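Local structure of cellulose 1,4-beta-cellobiosidase (Clostridium thermocellum, 3ZQX) at residues 41-46 with 114-119. The protein serves as the family 3b carbohydrate-binding module of a cellulosomal cellobiohydrolase, a type of module that generally attaches its enzyme to cellulose. The protein carries 1 engineered substitution. Numbering follows the deposited sequence.
With CA (calcium ion), chain B.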
ATOM      1  N   ARG A  41       4.020  -0.160  -2.902  1.00  6.76           N
ATOM      2  CA  ARG A  41       4.619   0.678  -1.859  1.00  6.94           C
ATOM      3  C   ARG A  41       3.745   1.868  -1.492  1.00  6.63           C
ATOM      4  O   ARG A  41       3.248   2.593  -2.364  1.00  7.62           O
ATOM      5  CB  ARG A  41       6.018   1.159  -2.262  1.00  7.69           C
ATOM      6  CG  ARG A  41       7.000   0.013  -2.387  1.00  8.08           C
ATOM      7  CD  ARG A  41       8.391   0.459  -2.818  1.00  7.44           C
ATOM      8  NE  ARG A  41       9.269  -0.711  -2.830  1.00  8.03           N
ATOM      9  CZ  ARG A  41      10.496  -0.738  -3.336  1.00  8.70           C
ATOM     10  NH1 ARG A  41      11.004   0.339  -3.910  1.00  9.92           N
ATOM     11  NH2 ARG A  41      11.205  -1.859  -3.279  1.00  9.50           N
ATOM     12  N   TYR A  42       3.563   2.034  -0.182  1.00  6.91           N
ATOM     13  CA  TYR A  42       2.881   3.172   0.421  1.00  7.12           C
ATOM     14  C   TYR A  42       3.918   3.959   1.213  1.00  7.04           C
ATOM     15  O   TYR A  42       4.520   3.436   2.153  1.00  6.94           O
ATOM     16  CB  TYR A  42       1.753   2.678   1.351  1.00  7.61           C
ATOM     17  CG  TYR A  42       1.048   3.785   2.122  1.00  7.21           C
ATOM     18  CD1 TYR A  42       1.555   4.259   3.323  1.00  8.12           C
ATOM     19  CD2 TYR A  42      -0.126   4.358   1.637  1.00  7.63           C
ATOM     20  CE1 TYR A  42       0.916   5.274   4.021  1.00  7.96           C
ATOM     21  CE2 TYR A  42      -0.764   5.375   2.319  1.00  7.80           C
ATOM     22  CZ  TYR A  42      -0.248   5.832   3.512  1.00  7.81           C
ATOM     23  OH  TYR A  42      -0.910   6.848   4.167  1.00  8.35           O
ATOM     24  N   TYR A  43       4.140   5.205   0.803  1.00  7.22           N
ATOM     25  CA  TYR A  43       5.246   6.018   1.305  1.00  7.70           C
ATOM     26  C   TYR A  43       4.846   6.839   2.515  1.00  6.94           C
ATOM     27  O   TYR A  43       3.851   7.564   2.484  1.00  7.67           O
ATOM     28  CB  TYR A  43       5.768   6.929   0.183  1.00  8.12           C
ATOM     29  CG  TYR A  43       6.269   6.128  -0.993  1.00  7.85           C
ATOM     30  CD1 TYR A  43       7.561   5.627  -1.006  1.00  8.35           C
ATOM     31  CD2 TYR A  43       5.427   5.808  -2.061  1.00  7.98           C
ATOM     32  CE1 TYR A  43       8.020   4.854  -2.062  1.00  8.32           C
ATOM     33  CE2 TYR A  43       5.873   5.037  -3.122  1.00  8.35           C
ATOM     34  CZ  TYR A  43       7.167   4.566  -3.120  1.00  8.05           C
ATOM     35  OH  TYR A  43       7.586   3.794  -4.177  1.00  8.56           O
ATOM     36  N   PHE A  44       5.617   6.705   3.591  1.00  7.47           N
ATOM     37  CA  PHE A  44       5.379   7.480   4.790  1.00  7.69           C
ATOM     38  C   PHE A  44       6.684   7.646   5.531  1.00  7.38           C
ATOM     39  O   PHE A  44       7.572   6.796   5.437  1.00  7.98           O
ATOM     40  CB  PHE A  44       4.315   6.805   5.682  1.00  8.26           C
ATOM     41  CG  PHE A  44       4.795   5.576   6.419  1.00  8.01           C
ATOM     42  CD1 PHE A  44       4.869   4.339   5.797  1.00  7.52           C
ATOM     43  CD2 PHE A  44       5.152   5.666   7.757  1.00  8.67           C
ATOM     44  CE1 PHE A  44       5.294   3.216   6.493  1.00  7.76           C
ATOM     45  CE2 PHE A  44       5.586   4.547   8.466  1.00  8.54           C
ATOM     46  CZ  PHE A  44       5.638   3.313   7.832  1.00  8.42           C
ATOM     47  N   THR A  45       6.784   8.734   6.280  1.00  8.38           N
ATOM     48  CA  THR A  45       7.968   9.000   7.078  1.00  9.33           C
ATOM     49  C   THR A  45       7.761   8.463   8.482  1.00  8.50           C
ATOM     50  O   THR A  45       6.729   8.715   9.114  1.00  9.36           O
ATOM     51  CB  THR A  45       8.256  10.500   7.156  1.00  9.43           C
ATOM     52  OG1 THR A  45       7.052  11.184   7.505  1.00  9.85           O
ATOM     53  CG2 THR A  45       8.778  11.026   5.820  1.00 10.55           C
ATOM     54  N   LYS A  46       8.741   7.711   8.970  1.00  9.29           N
ATOM     55  CA  LYS A  46       8.639   7.167  10.315  1.00  9.89           C
ATOM     56  C   LYS A  46       9.180   8.139  11.352  1.00 11.61           C
ATOM     57  O   LYS A  46      10.296   8.637  11.223  1.00 14.54           O
ATOM     58  CB  LYS A  46       9.281   5.777  10.429  1.00 13.93           C
ATOM     59  CG  LYS A  46      10.737   5.698  10.099  1.00 18.82           C
ATOM     60  CD  LYS A  46      11.239   4.292  10.380  1.00 16.00           C
ATOM     61  CE  LYS A  46      12.708   4.177  10.071  1.00 20.69           C
ATOM     62  NZ  LYS A  46      13.218   2.783  10.214  1.00 21.29           N
ATOM     63  N   ASP A 114       3.617  12.466   5.312  1.00  8.81           N
ATOM     64  CA  ASP A 114       3.640  11.177   4.618  1.00  8.43           C
ATOM     65  C   ASP A 114       3.188  11.386   3.171  1.00  8.11           C
ATOM     66  O   ASP A 114       2.086  11.835   2.916  1.00  9.21           O
ATOM     67  CB  ASP A 114       2.697  10.185   5.267  1.00  8.52           C
ATOM     68  CG  ASP A 114       3.136   9.786   6.653  1.00  7.86           C
ATOM     69  OD1 ASP A 114       4.274  10.101   7.051  1.00  8.49           O
ATOM     70  OD2 ASP A 114       2.351   9.116   7.353  1.00  8.55           O
ATOM     71  N   TYR A 115       4.062  11.032   2.238  1.00  8.38           N
ATOM     72  CA  TYR A 115       3.800  11.252   0.823  1.00  8.77           C
ATOM     73  C   TYR A 115       2.496  10.617   0.342  1.00  8.33           C
ATOM     74  O   TYR A 115       1.755  11.226  -0.434  1.00  9.31           O
ATOM     75  CB  TYR A 115       4.980  10.720   0.021  1.00  8.95           C
ATOM     76  CG  TYR A 115       4.846  10.765  -1.479  1.00  9.32           C
ATOM     77  CD1 TYR A 115       5.178  11.908  -2.188  1.00 11.46           C
ATOM     78  CD2 TYR A 115       4.460   9.638  -2.198  1.00  8.89           C
ATOM     79  CE1 TYR A 115       5.096  11.934  -3.571  1.00 12.39           C
ATOM     80  CE2 TYR A 115       4.384   9.653  -3.576  1.00  9.77           C
ATOM     81  CZ  TYR A 115       4.701  10.807  -4.257  1.00 11.33           C
ATOM     82  OH  TYR A 115       4.632  10.859  -5.634  1.00 12.89           O
ATOM     83  N   SER A 116       2.203   9.397   0.786  1.00  7.95           N
ATOM     84  CA  SER A 116       1.039   8.684   0.265  1.00  8.35           C
ATOM     85  C   SER A 116      -0.268   8.974   1.002  1.00  8.06           C
ATOM     86  O   SER A 116      -1.311   8.473   0.599  1.00  9.60           O
ATOM     87  CB  SER A 116       1.281   7.171   0.232  1.00  8.08           C
ATOM     88  OG  SER A 116       2.381   6.833  -0.600  1.00  8.22           O
ATOM     89  N   PHE A 117      -0.227   9.767   2.064  1.00  8.30           N
ATOM     90  CA  PHE A 117      -1.433  10.080   2.839  1.00  8.22           C
ATOM     91  C   PHE A 117      -2.305  11.104   2.124  1.00  8.82           C
ATOM     92  O   PHE A 117      -1.819  12.166   1.755  1.00 10.31           O
ATOM     93  CB  PHE A 117      -0.978  10.643   4.184  1.00  9.27           C
ATOM     94  CG  PHE A 117      -2.079  11.169   5.079  1.00  9.42           C
ATOM     95  CD1 PHE A 117      -3.079  10.338   5.566  1.00  9.89           C
ATOM     96  CD2 PHE A 117      -2.042  12.488   5.518  1.00 10.01           C
ATOM     97  CE1 PHE A 117      -4.047  10.821   6.425  1.00 10.59           C
ATOM     98  CE2 PHE A 117      -3.000  12.974   6.379  1.00 11.07           C
ATOM     99  CZ  PHE A 117      -4.005  12.141   6.837  1.00 11.24           C
ATOM    100  N   ASP A 118      -3.575  10.786   1.882  1.00  8.90           N
ATOM    101  CA  ASP A 118      -4.530  11.764   1.369  1.00 10.01           C
ATOM    102  C   ASP A 118      -5.879  11.628   2.049  1.00 10.17           C
ATOM    103  O   ASP A 118      -6.686  10.799   1.634  1.00 10.68           O
ATOM    104  CB  ASP A 118      -4.671  11.729  -0.147  1.00 11.06           C
ATOM    105  CG  ASP A 118      -5.452  12.917  -0.677  1.00 13.14           C
ATOM    106  OD1 ASP A 118      -6.173  13.563   0.115  1.00 12.84           O
ATOM    107  OD2 ASP A 118      -5.341  13.204  -1.888  1.00 15.44           O
ATOM    108  N   PRO A 119      -6.097  12.372   3.132  1.00 10.31           N
ATOM    109  CA  PRO A 119      -7.327  12.223   3.910  1.00 11.96           C
ATOM    110  C   PRO A 119      -8.583  12.671   3.166  1.00 11.51           C
ATOM    111  O   PRO A 119      -9.691  12.443   3.668  1.00 14.77           O
ATOM    112  CB  PRO A 119      -7.068  13.089   5.144  1.00 13.16           C
ATOM    113  CG  PRO A 119      -6.137  14.138   4.666  1.00 14.04           C
ATOM    114  CD  PRO A 119      -5.243  13.455   3.655  1.00 12.43           C
TER
HETATM  115 CA    CA B1146       5.210  10.591   9.210  1.00  8.84          CA
HETATM  116  O   HOH W   1       0.009   8.037   6.333  1.00  9.23           O
HETATM  117  O   HOH W   2       3.647   8.671   9.670  1.00  9.60           O
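Tyr-43, at the end of strand 38-43, meets the type I turn Asp-114 to Phe-117 through both of its backbone polar groups: Ser-116 N donates to Tyr-43 O at 3.0 Å, and the N-H of Tyr-43 goes to the Ser-116 hydroxyl, N to OG 2.8 Å. That hydroxyl stands in for a main-chain carbonyl. With OG anti to the carbonyl carbon (chi1 -60°), it lies beside its own N, and both groups can face Tyr-43. OG also bonds to Lys-129 O, a second grip that fixes its rotation. The same serine lays CB over one face of the Tyr-42 ring, a CH-pi contact of 3.6 Å from CB to the ring centroid. The side chains of Tyr-43 and Tyr-115 lie side by side and point the same way, with Tyr-43 CB against Tyr-115 CD2 and the ring planes nearly perpendicular, at 86°; the Tyr-115 hydroxyl is hydrogen-bonded to Thr-142 O. In this CBM3 beta-sandwich the loop between strands 109-110 and 125-126 is thus fastened to a strand of the five-stranded sheet, while Tyr-42 turns inward onto Ile-19 and Ile-101 of the other sheet. Past Phe-44, whose CB packs on the Asp-114 carboxylate carbon, a calcium ion joins the two segments. Thr-45 chelates it with O and OG1, the latter 2.6 Å from the metal, and Asp-114 OD1 binds it at 2.4 Å; Glu-47, Asp-110 and Asn-113 supply further ligands. OD1 is also reached by Thr-45 N at 3.0 Å, from 54° above the carboxylate plane, which should further stabilise the negative charge. OD2 accepts from two waters: one is itself a calcium ligand, and the other in turn accepts a hydrogen bond from the Tyr-42 hydroxyl, OH to water 2.6 Å.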